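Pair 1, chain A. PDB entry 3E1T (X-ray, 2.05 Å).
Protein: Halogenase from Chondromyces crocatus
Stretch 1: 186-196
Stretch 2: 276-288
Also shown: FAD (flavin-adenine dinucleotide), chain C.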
# COMPACT_ATOMS: atom_id res chain seq x y z
N PHE A 186 -15.67 -4.87 -2.08
CA PHE A 186 -15.81 -4.15 -0.81
C PHE A 186 -15.20 -2.76 -0.86
O PHE A 186 -15.85 -1.79 -0.48
CB PHE A 186 -15.19 -4.95 0.34
CG PHE A 186 -15.54 -4.40 1.70
CD1 PHE A 186 -16.73 -4.77 2.32
CD2 PHE A 186 -14.70 -3.49 2.35
CE1 PHE A 186 -17.08 -4.25 3.57
CE2 PHE A 186 -15.03 -2.96 3.59
CZ PHE A 186 -16.23 -3.34 4.21
N PHE A 187 -13.94 -2.67 -1.28
CA PHE A 187 -13.22 -1.40 -1.31
C PHE A 187 -13.42 -0.69 -2.65
O PHE A 187 -12.46 -0.30 -3.31
CB PHE A 187 -11.73 -1.63 -1.01
CG PHE A 187 -11.48 -2.28 0.34
CD1 PHE A 187 -11.57 -1.53 1.51
CD2 PHE A 187 -11.20 -3.63 0.43
CE1 PHE A 187 -11.36 -2.12 2.75
CE2 PHE A 187 -10.97 -4.23 1.67
CZ PHE A 187 -11.04 -3.45 2.83
N GLN A 188 -14.68 -0.51 -3.01
CA GLN A 188 -15.06 0.13 -4.27
C GLN A 188 -15.16 1.63 -4.04
O GLN A 188 -16.25 2.22 -4.04
CB GLN A 188 -16.40 -0.44 -4.74
CG GLN A 188 -16.66 -0.32 -6.23
CD GLN A 188 -17.81 -1.21 -6.68
OE1 GLN A 188 -17.73 -2.44 -6.57
NE2 GLN A 188 -18.89 -0.60 -7.16
N ASN A 189 -13.99 2.24 -3.81
CA ASN A 189 -13.89 3.61 -3.37
C ASN A 189 -13.04 4.42 -4.35
O ASN A 189 -12.27 3.84 -5.13
CB ASN A 189 -13.22 3.69 -1.99
CG ASN A 189 -13.80 2.71 -0.97
OD1 ASN A 189 -13.09 2.26 -0.07
ND2 ASN A 189 -15.09 2.40 -1.10
N VAL A 190 -13.21 5.74 -4.31
CA VAL A 190 -12.35 6.65 -5.04
C VAL A 190 -11.77 7.66 -4.05
O VAL A 190 -12.47 8.14 -3.15
CB VAL A 190 -13.11 7.39 -6.17
CG1 VAL A 190 -13.66 6.39 -7.17
CG2 VAL A 190 -14.24 8.22 -5.59
N ALA A 191 -10.47 7.93 -4.17
CA ALA A 191 -9.84 8.97 -3.35
C ALA A 191 -9.67 10.25 -4.16
O ALA A 191 -9.32 10.21 -5.34
CB ALA A 191 -8.51 8.50 -2.83
N LEU A 192 -9.95 11.38 -3.52
CA LEU A 192 -9.83 12.69 -4.14
C LEU A 192 -8.96 13.50 -3.20
O LEU A 192 -9.35 13.70 -2.04
CB LEU A 192 -11.21 13.33 -4.26
CG LEU A 192 -11.31 14.71 -4.92
CD1 LEU A 192 -10.89 14.65 -6.39
CD2 LEU A 192 -12.74 15.20 -4.80
N TYR A 193 -7.80 13.95 -3.65
CA TYR A 193 -6.83 14.53 -2.73
C TYR A 193 -6.05 15.74 -3.24
O TYR A 193 -5.75 15.84 -4.43
CB TYR A 193 -5.87 13.46 -2.20
CG TYR A 193 -4.88 12.94 -3.21
CD1 TYR A 193 -3.62 13.54 -3.33
CD2 TYR A 193 -5.19 11.85 -4.04
CE1 TYR A 193 -2.70 13.08 -4.25
CE2 TYR A 193 -4.26 11.38 -4.97
CZ TYR A 193 -3.01 12.01 -5.06
OH TYR A 193 -2.06 11.59 -5.97
N GLY A 194 -5.74 16.66 -2.33
CA GLY A 194 -4.89 17.80 -2.61
C GLY A 194 -3.94 18.12 -1.48
O GLY A 194 -3.76 17.33 -0.54
N TYR A 195 -3.32 19.30 -1.55
CA TYR A 195 -2.35 19.72 -0.54
C TYR A 195 -2.65 21.11 -0.03
O TYR A 195 -3.01 22.01 -0.80
CB TYR A 195 -0.93 19.62 -1.07
CG TYR A 195 -0.54 18.20 -1.40
CD1 TYR A 195 0.11 17.42 -0.47
CD2 TYR A 195 -0.85 17.64 -2.64
CE1 TYR A 195 0.47 16.11 -0.76
CE2 TYR A 195 -0.51 16.32 -2.94
CZ TYR A 195 0.14 15.57 -2.00
OH TYR A 195 0.50 14.28 -2.29
N PHE A 196 -2.49 21.28 1.28
CA PHE A 196 -2.87 22.53 1.93
C PHE A 196 -1.68 23.08 2.72
O PHE A 196 -0.88 22.33 3.28
CB PHE A 196 -4.09 22.30 2.82
CG PHE A 196 -5.35 21.97 2.06
CD1 PHE A 196 -6.31 22.95 1.81
CD2 PHE A 196 -5.58 20.67 1.57
CE1 PHE A 196 -7.47 22.66 1.09
CE2 PHE A 196 -6.74 20.37 0.85
CZ PHE A 196 -7.68 21.36 0.61
N ASP A 276 3.82 20.62 -8.03
CA ASP A 276 3.29 19.26 -7.98
C ASP A 276 2.17 19.09 -6.96
O ASP A 276 1.34 18.19 -7.11
CB ASP A 276 4.40 18.25 -7.66
CG ASP A 276 5.11 17.72 -8.91
OD1 ASP A 276 4.43 17.40 -9.93
OD2 ASP A 276 6.36 17.62 -8.87
N TYR A 277 2.16 19.93 -5.93
CA TYR A 277 1.17 19.83 -4.86
C TYR A 277 -0.01 20.78 -5.07
O TYR A 277 -0.89 20.90 -4.22
CB TYR A 277 1.83 20.10 -3.50
CG TYR A 277 2.98 19.18 -3.16
CD1 TYR A 277 2.74 17.90 -2.66
CD2 TYR A 277 4.30 19.59 -3.31
CE1 TYR A 277 3.78 17.05 -2.33
CE2 TYR A 277 5.36 18.75 -2.99
CZ TYR A 277 5.09 17.48 -2.50
OH TYR A 277 6.12 16.66 -2.18
N GLY A 278 -0.03 21.45 -6.23
CA GLY A 278 -1.08 22.41 -6.55
C GLY A 278 -2.24 21.78 -7.30
O GLY A 278 -3.24 22.43 -7.58
N GLU A 279 -2.09 20.51 -7.62
CA GLU A 279 -3.12 19.79 -8.35
C GLU A 279 -3.96 18.97 -7.38
O GLU A 279 -3.49 18.60 -6.29
CB GLU A 279 -2.46 18.91 -9.41
CG GLU A 279 -3.05 19.06 -10.82
CD GLU A 279 -2.71 20.40 -11.49
OE1 GLU A 279 -1.50 20.67 -11.72
OE2 GLU A 279 -3.65 21.18 -11.79
N ILE A 280 -5.20 18.69 -7.74
CA ILE A 280 -5.96 17.70 -6.98
C ILE A 280 -6.23 16.47 -7.86
O ILE A 280 -6.80 16.58 -8.95
CB ILE A 280 -7.23 18.26 -6.26
CG1 ILE A 280 -8.53 17.71 -6.84
CG2 ILE A 280 -7.20 19.80 -6.12
CD1 ILE A 280 -9.65 17.75 -5.85
N ARG A 281 -5.77 15.31 -7.38
CA ARG A 281 -5.80 14.09 -8.18
C ARG A 281 -6.95 13.17 -7.77
O ARG A 281 -7.50 13.31 -6.68
CB ARG A 281 -4.49 13.31 -8.05
CG ARG A 281 -3.21 14.11 -7.78
CD ARG A 281 -2.70 14.86 -8.98
NE ARG A 281 -1.24 14.81 -9.11
CZ ARG A 281 -0.38 15.56 -8.42
NH1 ARG A 281 -0.80 16.43 -7.50
NH2 ARG A 281 0.92 15.42 -8.65
N ILE A 282 -7.28 12.22 -8.65
CA ILE A 282 -8.20 11.15 -8.31
C ILE A 282 -7.53 9.77 -8.49
O ILE A 282 -6.74 9.57 -9.42
CB ILE A 282 -9.54 11.24 -9.12
CG1 ILE A 282 -10.60 10.32 -8.49
CG2 ILE A 282 -9.33 10.89 -10.60
CD1 ILE A 282 -12.00 10.51 -9.01
N ARG A 283 -7.83 8.85 -7.57
CA ARG A 283 -7.48 7.45 -7.71
C ARG A 283 -8.72 6.59 -7.52
O ARG A 283 -9.47 6.76 -6.56
CB ARG A 283 -6.38 7.04 -6.73
CG ARG A 283 -4.97 7.48 -7.12
CD ARG A 283 -4.40 6.67 -8.32
NE ARG A 283 -4.36 5.23 -8.05
CZ ARG A 283 -3.45 4.62 -7.30
NH1 ARG A 283 -2.47 5.31 -6.73
NH2 ARG A 283 -3.51 3.31 -7.12
N LYS A 284 -8.92 5.65 -8.43
CA LYS A 284 -10.13 4.88 -8.51
C LYS A 284 -9.72 3.44 -8.78
O LYS A 284 -8.61 3.20 -9.26
CB LYS A 284 -10.95 5.46 -9.67
CG LYS A 284 -12.19 4.72 -10.10
CD LYS A 284 -13.03 5.61 -11.00
CE LYS A 284 -12.23 6.15 -12.19
NZ LYS A 284 -11.92 5.12 -13.24
N ASP A 285 -10.60 2.49 -8.48
CA ASP A 285 -10.35 1.08 -8.79
C ASP A 285 -8.95 0.67 -8.34
O ASP A 285 -8.23 -0.01 -9.07
CB ASP A 285 -10.53 0.83 -10.32
CG ASP A 285 -11.96 1.05 -10.79
OD1 ASP A 285 -12.89 0.60 -10.11
OD2 ASP A 285 -12.15 1.69 -11.86
N TYR A 286 -8.57 1.09 -7.12
CA TYR A 286 -7.26 0.79 -6.57
C TYR A 286 -7.19 -0.49 -5.76
O TYR A 286 -6.09 -0.94 -5.42
CB TYR A 286 -6.75 1.96 -5.72
CG TYR A 286 -7.67 2.38 -4.58
CD1 TYR A 286 -7.91 1.53 -3.49
CD2 TYR A 286 -8.28 3.63 -4.58
CE1 TYR A 286 -8.76 1.92 -2.43
CE2 TYR A 286 -9.12 4.04 -3.53
CZ TYR A 286 -9.36 3.18 -2.47
OH TYR A 286 -10.17 3.60 -1.43
N SER A 287 -8.34 -1.09 -5.42
CA SER A 287 -8.32 -2.30 -4.57
C SER A 287 -8.45 -3.57 -5.39
O SER A 287 -9.45 -3.77 -6.06
CB SER A 287 -9.41 -2.26 -3.50
OG SER A 287 -9.20 -3.32 -2.56
N TYR A 288 -7.44 -4.44 -5.34
CA TYR A 288 -7.39 -5.61 -6.22
C TYR A 288 -6.31 -6.57 -5.76
O TYR A 288 -5.45 -6.22 -4.96
CB TYR A 288 -7.11 -5.21 -7.69
CG TYR A 288 -5.91 -4.31 -7.84
CD1 TYR A 288 -4.62 -4.82 -7.74
CD2 TYR A 288 -6.07 -2.94 -8.07
CE1 TYR A 288 -3.51 -3.99 -7.85
CE2 TYR A 288 -4.96 -2.10 -8.18
CZ TYR A 288 -3.68 -2.65 -8.06
OH TYR A 288 -2.58 -1.84 -8.16
PA FAD C . 4.82 2.95 -7.26
O1A FAD C . 5.13 3.79 -6.05
O2A FAD C . 3.57 3.32 -7.98
O5B FAD C . 6.07 3.11 -8.28
C5B FAD C . 6.12 2.39 -9.50
C4B FAD C . 7.11 3.07 -10.45
O4B FAD C . 7.10 2.45 -11.72
C3B FAD C . 6.74 4.53 -10.68
O3B FAD C . 7.86 5.31 -10.36
C2B FAD C . 6.43 4.63 -12.16
O2B FAD C . 6.96 5.82 -12.68
C1B FAD C . 7.14 3.42 -12.73
N9A FAD C . 6.55 2.85 -13.96
C8A FAD C . 5.23 2.72 -14.30
N7A FAD C . 5.16 2.12 -15.51
C5A FAD C . 6.42 1.85 -15.93
C6A FAD C . 6.94 1.26 -17.09
N6A FAD C . 6.16 0.93 -18.13
N1A FAD C . 8.31 1.13 -17.22
C2A FAD C . 9.16 1.60 -16.25
N3A FAD C . 8.63 2.19 -15.12
C4A FAD C . 7.29 2.31 -14.96
N1 FAD C . 0.70 3.77 1.12
C2 FAD C . 1.32 4.04 2.30
O2 FAD C . 2.26 3.33 2.64
N3 FAD C . 0.86 5.09 3.08
C4 FAD C . -0.21 5.87 2.67
O4 FAD C . -0.61 6.82 3.35
C4X FAD C . -0.85 5.58 1.47
N5 FAD C . -1.92 6.34 1.02
C5X FAD C . -2.52 6.03 -0.19
C6 FAD C . -3.61 6.78 -0.65
C7 FAD C . -4.22 6.46 -1.87
C7M FAD C . -5.51 7.13 -2.24
C8 FAD C . -3.74 5.38 -2.63
C8M FAD C . -4.49 4.88 -3.85
C9 FAD C . -2.65 4.65 -2.17
C9A FAD C . -2.04 4.96 -0.96
N10 FAD C . -0.96 4.22 -0.53
C10 FAD C . -0.37 4.52 0.68
C1' FAD C . -0.36 3.14 -1.41
C2' FAD C . 0.94 3.54 -2.11
O2' FAD C . 0.65 4.58 -3.01
C3' FAD C . 1.54 2.35 -2.88
O3' FAD C . 1.31 1.14 -2.21
C4' FAD C . 3.05 2.42 -3.10
O4' FAD C . 3.37 3.57 -3.85
C5' FAD C . 3.51 1.18 -3.86
O5' FAD C . 4.81 1.37 -4.34
P FAD C . 5.33 0.62 -5.67
O1P FAD C . 6.84 0.59 -5.65
O2P FAD C . 4.79 -0.78 -5.73
O3P FAD C . 4.68 1.41 -6.88
O HOH W 1 -10.94 1.05 -5.45
O HOH W 2 -12.87 2.31 -7.05
O HOH W 3 -2.51 15.94 -5.25
O HOH W 4 -3.54 20.69 -3.89

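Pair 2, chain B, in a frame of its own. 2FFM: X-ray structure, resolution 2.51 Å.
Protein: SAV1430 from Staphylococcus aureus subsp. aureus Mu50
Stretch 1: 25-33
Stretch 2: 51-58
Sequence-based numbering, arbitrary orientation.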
# COMPACT_ATOMS: atom_id res chain seq x y z
N GLY B 25 12.30 -5.11 -10.88
CA GLY B 25 12.66 -3.97 -11.70
C GLY B 25 12.99 -2.77 -10.84
O GLY B 25 12.65 -2.71 -9.66
N MSE B 26 13.68 -1.79 -11.43
CA MSE B 26 14.05 -0.58 -10.71
C MSE B 26 13.01 0.52 -10.88
O MSE B 26 13.08 1.55 -10.21
CB MSE B 26 15.40 -0.06 -11.20
CG MSE B 26 16.55 -1.05 -11.15
SE MSE B 26 16.77 -1.90 -9.44
CE MSE B 26 16.70 -0.34 -8.27
N THR B 27 12.05 0.30 -11.77
CA THR B 27 11.02 1.30 -12.01
C THR B 27 9.93 1.21 -10.96
O THR B 27 9.83 0.24 -10.22
CB THR B 27 10.38 1.16 -13.43
OG1 THR B 27 9.69 -0.09 -13.54
CG2 THR B 27 11.45 1.27 -14.50
N SER B 28 9.11 2.25 -10.90
CA SER B 28 8.02 2.31 -9.95
C SER B 28 6.70 2.14 -10.68
O SER B 28 6.65 2.16 -11.91
CB SER B 28 8.04 3.64 -9.21
OG SER B 28 7.55 4.68 -10.05
N ASP B 29 5.64 1.97 -9.89
CA ASP B 29 4.28 1.80 -10.40
C ASP B 29 3.30 2.43 -9.41
O ASP B 29 3.45 2.27 -8.21
CB ASP B 29 3.94 0.31 -10.55
CG ASP B 29 4.40 -0.27 -11.88
OD1 ASP B 29 3.69 -0.10 -12.90
OD2 ASP B 29 5.47 -0.90 -11.90
N THR B 30 2.32 3.16 -9.93
CA THR B 30 1.31 3.80 -9.10
C THR B 30 -0.03 3.22 -9.52
O THR B 30 -0.49 3.43 -10.65
CB THR B 30 1.28 5.32 -9.30
OG1 THR B 30 2.59 5.85 -9.07
CG2 THR B 30 0.31 5.98 -8.33
N TYR B 31 -0.65 2.48 -8.61
CA TYR B 31 -1.93 1.85 -8.88
C TYR B 31 -3.05 2.60 -8.20
O TYR B 31 -3.03 2.79 -6.99
CB TYR B 31 -1.92 0.41 -8.39
CG TYR B 31 -0.67 -0.34 -8.77
CD1 TYR B 31 0.32 -0.60 -7.82
CD2 TYR B 31 -0.51 -0.86 -10.06
CE1 TYR B 31 1.44 -1.36 -8.14
CE2 TYR B 31 0.60 -1.62 -10.39
CZ TYR B 31 1.58 -1.87 -9.42
OH TYR B 31 2.65 -2.67 -9.73
N THR B 32 -4.03 3.02 -8.99
CA THR B 32 -5.17 3.76 -8.46
C THR B 32 -6.46 2.96 -8.49
O THR B 32 -7.42 3.29 -7.81
CB THR B 32 -5.37 5.09 -9.24
OG1 THR B 32 -5.57 4.80 -10.62
CG2 THR B 32 -4.16 6.00 -9.08
N LYS B 33 -6.47 1.89 -9.29
CA LYS B 33 -7.66 1.04 -9.43
C LYS B 33 -7.27 -0.43 -9.63
O LYS B 33 -6.19 -0.72 -10.13
CB LYS B 33 -8.51 1.51 -10.61
CG LYS B 33 -7.74 1.63 -11.94
CD LYS B 33 -8.65 2.09 -13.09
CE LYS B 33 -7.87 2.42 -14.37
NZ LYS B 33 -6.92 3.58 -14.23
N VAL B 51 -8.48 3.44 1.05
CA VAL B 51 -7.25 3.48 0.29
C VAL B 51 -7.51 4.26 -0.99
O VAL B 51 -8.45 3.96 -1.73
CB VAL B 51 -6.76 2.06 -0.06
CG1 VAL B 51 -5.56 2.13 -1.00
CG2 VAL B 51 -6.37 1.33 1.23
N LYS B 52 -6.68 5.26 -1.25
CA LYS B 52 -6.83 6.07 -2.45
C LYS B 52 -5.95 5.55 -3.59
O LYS B 52 -6.44 5.28 -4.68
CB LYS B 52 -6.49 7.54 -2.14
CG LYS B 52 -6.48 8.46 -3.37
CD LYS B 52 -7.90 8.85 -3.81
CE LYS B 52 -8.31 10.20 -3.21
NZ LYS B 52 -8.14 10.22 -1.72
N SER B 53 -4.65 5.43 -3.35
CA SER B 53 -3.72 4.94 -4.37
C SER B 53 -2.57 4.22 -3.70
O SER B 53 -2.44 4.23 -2.48
CB SER B 53 -3.16 6.08 -5.21
OG SER B 53 -2.08 6.71 -4.54
N ILE B 54 -1.71 3.62 -4.52
CA ILE B 54 -0.54 2.89 -4.04
C ILE B 54 0.69 3.17 -4.89
O ILE B 54 0.64 3.05 -6.11
CB ILE B 54 -0.79 1.36 -4.05
CG1 ILE B 54 -1.98 1.02 -3.15
CG2 ILE B 54 0.45 0.61 -3.58
CD1 ILE B 54 -1.76 1.42 -1.72
N PHE B 55 1.78 3.55 -4.25
CA PHE B 55 3.03 3.79 -4.96
C PHE B 55 3.90 2.61 -4.59
O PHE B 55 4.18 2.39 -3.42
CB PHE B 55 3.71 5.08 -4.48
CG PHE B 55 5.03 5.36 -5.16
CD1 PHE B 55 5.09 5.60 -6.53
CD2 PHE B 55 6.21 5.42 -4.41
CE1 PHE B 55 6.31 5.92 -7.14
CE2 PHE B 55 7.43 5.74 -5.02
CZ PHE B 55 7.48 5.99 -6.39
N HIS B 56 4.33 1.85 -5.59
CA HIS B 56 5.14 0.66 -5.37
C HIS B 56 6.49 0.74 -6.07
O HIS B 56 6.55 0.84 -7.29
CB HIS B 56 4.39 -0.58 -5.86
CG HIS B 56 5.06 -1.87 -5.50
ND1 HIS B 56 4.65 -3.09 -6.00
CD2 HIS B 56 6.10 -2.13 -4.67
CE1 HIS B 56 5.40 -4.04 -5.49
NE2 HIS B 56 6.29 -3.49 -4.68
N VAL B 57 7.57 0.67 -5.29
CA VAL B 57 8.92 0.74 -5.87
C VAL B 57 9.97 0.15 -4.95
O VAL B 57 9.95 0.38 -3.75
CB VAL B 57 9.31 2.19 -6.19
CG1 VAL B 57 9.49 2.98 -4.92
CG2 VAL B 57 10.57 2.21 -7.02
N MSE B 58 10.91 -0.61 -5.51
CA MSE B 58 11.96 -1.21 -4.71
C MSE B 58 11.39 -2.20 -3.67
O MSE B 58 10.72 -3.17 -4.03
CB MSE B 58 12.80 -0.11 -4.02
CG MSE B 58 13.69 0.72 -4.98
SE MSE B 58 14.65 2.26 -4.19
CE MSE B 58 13.46 3.70 -4.67

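An antiparallel pair of strands fixes its backbone by a short repeat of amide hydrogen bonds and leaves the side chains free to vary; pairs 1 and 2 illustrate how far that freedom extends. Fourteen central residues superpose with an RMSD of 0.7 Å over N, CA and C. In both pairs the strand axes approach to 4.7 Å, and their N-to-C directions lie 166° apart in pair 1 and 162° apart in pair 2.

The shared framework is two hydrogen-bonded residue pairs with a non-hydrogen-bonded pair between them. In pair 1, A191(A) N donates to R283(A) O (2.8 Å) and R283(A) N to A191(A) O (3.0 Å); Y193(A) and R281(A) repeat the exchange. The counterparts in pair 2 are D29(B) with H56(B), where H56(B) N reaches D29(B) O at 2.8 Å, and Y31(B) with I54(B), where Y31(B) N reaches I54(B) O at 2.9 Å. Between these rungs sit L192(A) opposite I282(A), and T30(B) opposite F55(B). There the carbonyl of the neighbouring rung meets a CA: L192(A) CA lies 3.5 Å from R281(A) O, and the matching T30(B) CA lies 3.2 Å from I54(B) O.

Side chains of the two rungs share one face of each sheet. The match of A191(A) with D29(B) and R283(A) with H56(B) sets a methyl and a long arginine against an acid and an imidazole. In pair 1 A191(A) CB lies 3.4 Å from FAD C7M, while the R283(A) guanidinium places one face over FAD C8M, with NH1 3.5 Å from that methyl. In pair 2 a contact on this face runs between the strands: Y31(B) CE1 comes to 3.8 Å from H56(B) CB and approaches the imidazole at its edge.

At the other rung both proteins have a tyrosine, but its rotamer differs. Y193(A) adopts p and brings its OH to 3.3 Å from R281(A) CG, whereas Y31(B) adopts m, and the side-chain centres fall 3.5 Å apart after superposition. The partner changes too. R281(A) turns its guanidinium back to its own stretch, NH1 donating to D276(A) O at 2.8 Å; the matching I54(B) meets the ring with the root of its side chain, I54(B) CB lying 4.4 Å from Y31(B) CD1, while its end leads away.

The opposite face carries the intervening pair. In pair 1 it is aliphatic: L192(A) CD1 packs against I280(A) CD1 at 3.4 Å, and V190(A) CB lies 4.4 Å from I282(A) CD1. In pair 2 serines S28(B) and S53(B) occupy the positions matched to V190(A) and I280(A), and the F55(B) ring reaches both S28(B) and T30(B). F55(B) CE1 stands 3.4 Å from S28(B) OG, and the edge of the ring faces T30(B) OG1, 3.6 Å from F55(B) CD1. S28(B) CB also packs on V57(B) CB at 3.6 Å, where pair 1 has V190(A) CG1 against K284(A) CG at 3.7 Å. The backbone thus sets the spacing, while each sequence fills it differently.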